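Side-chain contacts in glycosyl transferase family 8 (Streptococcus pneumoniae, PDB 5GVV), which transfers galactose from UDP-galactose to the terminal glucose of the already glycosylated serine-rich repeat protein PsrP, a step in its polymorphic O-glycosylation: residues 56-61 / 256-261; 26-29 / 33-36. All coordinates share one frame; numbering follows the deposited sequence.

Contact 1: 56-61 / 256-261; sequences QEMGGD and SVILNE
Met58, a selenomethionine here, and Leu259 cover most of this contact. Their side chains run at about a right angle to each other. The CD2 methyl of Leu259 lies against the Met58 chain, with CD2 3.7 Å from Met58 CG. The selenium reaches the preceding residue of the facing helix: Met58 SE is 4.0 Å from Ile258 CG2. Only the CG2 branch of Ile258 comes this near. It is set opposite the backbone N, because chi1 of -60° places CG1 beside that N instead. The Met58 chain is straight at chi2 and bends at chi3 (-69°), which turns CE away from Leu259.

Glu57 is the polar edge of the contact. Its extended chain crosses Leu259 at about a right angle, and both leucine methyls lie near one carboxylate oxygen: Glu57 OE1 is 3.9 Å from Leu259 CD1. No hydrogen bond links the two segments, so they meet by van der Waals contact alone.

Met58 sits where helix 45-57 ends. Gly59, with positive phi, is the C-prime residue of a Schellman motif, in which Gly59 N bonds Gln56 O. Across the turn, Gln56 NE2 donates to Asp61 OD1 at 3.1 Å, from above the carboxylate plane. Trp255 and Trp262 of helix 255-263 also touch Met58, and Tyr54 of helix 45-57 touches Leu259. The contact thus sets the C-terminal end of helix 45-57 against helix 255-263, with Cys28 and Lys25 of helix 17-30 beside it and strand 61-66 leading away.

Contact 2: 26-29 / 33-36; sequences SLCR and HLKI
Leu27 and Leu34 meet within a beta-alpha-beta unit of the GT-A nucleotide-binding domain. Strand 6-11, helix 17-30 and strand 34-40 make up this unit, and the contact packs the end of the helix onto the strand that follows it.

The tight part is the leucine pair. The two side chains meet at a slant, and Leu34 CD1 comes to 3.6 Å from Leu27 CG. Leu27 projects from the helix with CG opposite the backbone N (chi1 175°), which carries its branch point out to the strand. Ile36, two residues along on the same side of the strand, approaches Leu27 end to end: Ile36 CD1 is 4.1 Å from Leu27 CD2. Val8 and Phe10 of strand 6-11 also touch Leu27, and Leu55 of helix 45-57 touches Ile36. All four residues that meet here are buried. Cys28 is one of them, but its contacts are longer than the closest one of the leucine pair.

The outer side is looser. Lys35 points away from the helix, on the other side of the strand, and is partly exposed. Its NZ forms a salt bridge with Glu99 OE2. The UDP site is not part of this interface: the Ile36 side chain is about 12 Å from the bound UDP. Back on the buried side, the Cys28 sulfur is shared almost evenly between two strand methyls, with SG 4.2 Å from Leu34 CD1 and 4.1 Å from Ile36 CD1.

From the N terminus, contact 2 comes first. It closes a short local loop between helix 17-30 and strand 34-40. The chain then passes through helix 45-57 to residues 56-61, where contact 1 opens. Contact 1 closes a much longer loop, with 194 residues between its segments, when helix 255-263 arrives. The two loops follow in series and neither nest nor cross. The centres of contact 1 and contact 2 are about 8 Å apart. Strand 61-66 pairs with strand 34-40 through probable hydrogen bonds, Asp61 N to Leu34 O and Ile36 N to Asp61 O. Met58 also packs on Cys28. Together they tie one edge of the seven-stranded sheet to helices 17-30, 45-57 and 255-263.

Contact 1: 56-61 / 256-261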
loop_
_atom_site.group_PDB
_atom_site.type_symbol
_atom_site.label_atom_id
_atom_site.label_comp_id
_atom_site.label_asym_id
_atom_site.label_seq_id
_atom_site.Cartn_x
_atom_site.Cartn_y
_atom_site.Cartn_z
ATOM N N GLN A 56 13.230 -4.475 -16.021
ATOM C CA GLN A 56 14.309 -5.012 -16.845
ATOM C C GLN A 56 13.845 -6.174 -17.722
ATOM O O GLN A 56 14.267 -6.305 -18.875
ATOM C CB GLN A 56 15.484 -5.444 -15.960
ATOM C CG GLN A 56 16.168 -4.274 -15.242
ATOM C CD GLN A 56 17.277 -4.720 -14.319
ATOM O OE1 GLN A 56 17.430 -5.911 -14.047
ATOM N NE2 GLN A 56 18.060 -3.768 -13.827
ATOM N N GLU A 57 12.979 -7.018 -17.174
ATOM C CA GLU A 57 12.456 -8.153 -17.922
ATOM C C GLU A 57 11.596 -7.689 -19.095
ATOM O O GLU A 57 11.423 -8.421 -20.074
ATOM C CB GLU A 57 11.677 -9.095 -16.990
ATOM C CG GLU A 57 12.583 -9.859 -16.027
ATOM C CD GLU A 57 11.833 -10.734 -15.039
ATOM O OE1 GLU A 57 10.625 -10.512 -14.818
ATOM O OE2 GLU A 57 12.467 -11.647 -14.471
HETATM N N MSE A 58 11.108 -6.488 -19.001
HETATM C CA MSE A 58 10.281 -5.905 -20.043
HETATM C C MSE A 58 11.143 -5.001 -20.938
HETATM O O MSE A 58 10.617 -4.283 -21.762
HETATM C CB MSE A 58 9.051 -5.190 -19.489
HETATM C CG MSE A 58 8.080 -6.171 -18.809
HETATM SE SE MSE A 58 6.531 -5.083 -18.230
HETATM C CE MSE A 58 7.039 -3.915 -16.809
ATOM N N GLY A 59 12.466 -5.070 -20.769
ATOM C CA GLY A 59 13.409 -4.338 -21.595
ATOM C C GLY A 59 13.685 -2.916 -21.147
ATOM O O GLY A 59 14.150 -2.093 -21.941
ATOM N N GLY A 60 13.408 -2.622 -19.878
ATOM C CA GLY A 60 13.603 -1.276 -19.363
ATOM C C GLY A 60 14.433 -1.269 -18.092
ATOM O O GLY A 60 15.256 -2.159 -17.884
ATOM N N ASP A 61 14.231 -0.264 -17.243
ATOM C CA ASP A 61 14.932 -0.201 -15.961
ATOM C C ASP A 61 14.158 0.666 -14.971
ATOM O O ASP A 61 13.168 1.317 -15.335
ATOM C CB ASP A 61 16.343 0.356 -16.154
ATOM C CG ASP A 61 17.366 -0.295 -15.236
ATOM O OD1 ASP A 61 16.966 -0.936 -14.239
ATOM O OD2 ASP A 61 18.577 -0.155 -15.513
ATOM N N SER A 256 2.476 -10.249 -12.246
ATOM C CA SER A 256 2.575 -11.467 -13.042
ATOM C C SER A 256 1.681 -11.415 -14.284
ATOM O O SER A 256 2.079 -11.889 -15.355
ATOM C CB SER A 256 2.230 -12.684 -12.188
ATOM O OG SER A 256 0.913 -12.580 -11.676
ATOM N N VAL A 257 0.483 -10.841 -14.147
ATOM C CA VAL A 257 -0.401 -10.636 -15.296
ATOM C C VAL A 257 0.279 -9.759 -16.345
ATOM O O VAL A 257 0.235 -10.046 -17.546
ATOM C CB VAL A 257 -1.730 -9.968 -14.888
ATOM C CG1 VAL A 257 -2.524 -9.546 -16.131
ATOM C CG2 VAL A 257 -2.553 -10.895 -14.022
ATOM N N ILE A 258 0.903 -8.682 -15.881
ATOM C CA ILE A 258 1.553 -7.727 -16.773
ATOM C C ILE A 258 2.734 -8.370 -17.494
ATOM O O ILE A 258 2.878 -8.236 -18.711
ATOM C CB ILE A 258 2.021 -6.478 -16.002
ATOM C CG1 ILE A 258 0.822 -5.785 -15.347
ATOM C CG2 ILE A 258 2.792 -5.517 -16.920
ATOM C CD1 ILE A 258 1.196 -4.684 -14.369
ATOM N N LEU A 259 3.575 -9.071 -16.736
ATOM C CA LEU A 259 4.734 -9.753 -17.302
ATOM C C LEU A 259 4.323 -10.870 -18.265
ATOM O O LEU A 259 4.937 -11.043 -19.318
ATOM C CB LEU A 259 5.619 -10.306 -16.182
ATOM C CG LEU A 259 6.285 -9.248 -15.302
ATOM C CD1 LEU A 259 6.833 -9.873 -14.032
ATOM C CD2 LEU A 259 7.389 -8.537 -16.064
ATOM N N ASN A 260 3.276 -11.612 -17.912
ATOM C CA ASN A 260 2.791 -12.700 -18.763
ATOM C C ASN A 260 2.295 -12.250 -20.142
ATOM O O ASN A 260 2.466 -12.968 -21.135
ATOM C CB ASN A 260 1.687 -13.491 -18.054
ATOM C CG ASN A 260 1.027 -14.506 -18.964
ATOM O OD1 ASN A 260 0.038 -14.207 -19.639
ATOM N ND2 ASN A 260 1.579 -15.712 -19.000
ATOM N N GLU A 261 1.669 -11.077 -20.202
ATOM C CA GLU A 261 1.212 -10.520 -21.473
ATOM C C GLU A 261 2.390 -10.237 -22.403
ATOM O O GLU A 261 2.351 -10.575 -23.587
ATOM C CB GLU A 261 0.417 -9.233 -21.241
ATOM C CG GLU A 261 -0.908 -9.436 -20.526
ATOM C CD GLU A 261 -2.012 -9.912 -21.453
ATOM O OE1 GLU A 261 -1.818 -9.870 -22.689
ATOM O OE2 GLU A 261 -3.077 -10.322 -20.942
#

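Contact 2: 26-29 / 33-36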
loop_
_atom_site.group_PDB
_atom_site.type_symbol
_atom_site.label_atom_id
_atom_site.label_comp_id
_atom_site.label_asym_id
_atom_site.label_seq_id
_atom_site.Cartn_x
_atom_site.Cartn_y
_atom_site.Cartn_z
ATOM N N SER A 26 -0.120 0.405 -14.706
ATOM C CA SER A 26 -0.935 0.730 -15.878
ATOM C C SER A 26 -0.044 1.125 -17.058
ATOM O O SER A 26 -0.304 0.727 -18.195
ATOM C CB SER A 26 -1.953 1.829 -15.556
ATOM O OG SER A 26 -1.336 3.071 -15.267
ATOM N N LEU A 27 1.015 1.881 -16.777
ATOM C CA LEU A 27 1.998 2.269 -17.794
ATOM C C LEU A 27 2.700 1.053 -18.411
ATOM O O LEU A 27 2.808 0.943 -19.641
ATOM C CB LEU A 27 3.032 3.230 -17.189
ATOM C CG LEU A 27 4.223 3.677 -18.043
ATOM C CD1 LEU A 27 3.770 4.471 -19.255
ATOM C CD2 LEU A 27 5.202 4.489 -17.224
ATOM N N CYS A 28 3.162 0.140 -17.559
ATOM C CA CYS A 28 3.923 -1.028 -18.010
ATOM C C CYS A 28 3.028 -2.060 -18.684
ATOM O O CYS A 28 3.487 -2.843 -19.517
ATOM C CB CYS A 28 4.660 -1.674 -16.831
ATOM S SG CYS A 28 5.946 -0.640 -16.110
ATOM N N ARG A 29 1.754 -2.075 -18.303
ATOM C CA ARG A 29 0.778 -2.957 -18.923
ATOM C C ARG A 29 0.708 -2.732 -20.436
ATOM O O ARG A 29 0.554 -3.684 -21.211
ATOM C CB ARG A 29 -0.595 -2.715 -18.294
ATOM C CG ARG A 29 -1.742 -3.451 -18.969
ATOM C CD ARG A 29 -1.545 -4.959 -18.929
ATOM N NE ARG A 29 -2.721 -5.660 -19.433
ATOM C CZ ARG A 29 -2.897 -6.007 -20.705
ATOM N NH1 ARG A 29 -1.974 -5.727 -21.614
ATOM N NH2 ARG A 29 -4.001 -6.639 -21.071
ATOM N N HIS A 33 9.876 -1.436 -22.703
ATOM C CA HIS A 33 11.127 -0.697 -22.875
ATOM C C HIS A 33 11.103 0.680 -22.226
ATOM O O HIS A 33 11.360 1.696 -22.883
ATOM C CB HIS A 33 11.478 -0.573 -24.360
ATOM C CG HIS A 33 11.669 -1.890 -25.045
ATOM N ND1 HIS A 33 10.614 -2.662 -25.481
ATOM C CD2 HIS A 33 12.794 -2.572 -25.369
ATOM C CE1 HIS A 33 11.080 -3.762 -26.046
ATOM N NE2 HIS A 33 12.400 -3.734 -25.985
ATOM N N LEU A 34 10.801 0.713 -20.933
ATOM C CA LEU A 34 10.697 1.984 -20.228
ATOM C C LEU A 34 11.828 2.172 -19.220
ATOM O O LEU A 34 12.067 1.309 -18.369
ATOM C CB LEU A 34 9.346 2.078 -19.518
ATOM C CG LEU A 34 8.115 1.761 -20.363
ATOM C CD1 LEU A 34 6.898 1.654 -19.473
ATOM C CD2 LEU A 34 7.893 2.824 -21.420
ATOM N N LYS A 35 12.528 3.295 -19.324
ATOM C CA LYS A 35 13.478 3.672 -18.292
ATOM C C LYS A 35 12.748 4.613 -17.350
ATOM O O LYS A 35 12.528 5.787 -17.668
ATOM C CB LYS A 35 14.705 4.351 -18.896
ATOM C CG LYS A 35 15.788 4.677 -17.880
ATOM C CD LYS A 35 17.023 5.211 -18.579
ATOM C CE LYS A 35 18.121 5.573 -17.596
ATOM N NZ LYS A 35 19.253 6.217 -18.326
ATOM N N ILE A 36 12.344 4.081 -16.202
ATOM C CA ILE A 36 11.536 4.836 -15.252
ATOM C C ILE A 36 12.374 5.403 -14.107
ATOM O O ILE A 36 13.040 4.660 -13.382
ATOM C CB ILE A 36 10.408 3.959 -14.669
ATOM C CG1 ILE A 36 9.422 3.558 -15.773
ATOM C CG2 ILE A 36 9.677 4.698 -13.560
ATOM C CD1 ILE A 36 8.344 2.603 -15.318
#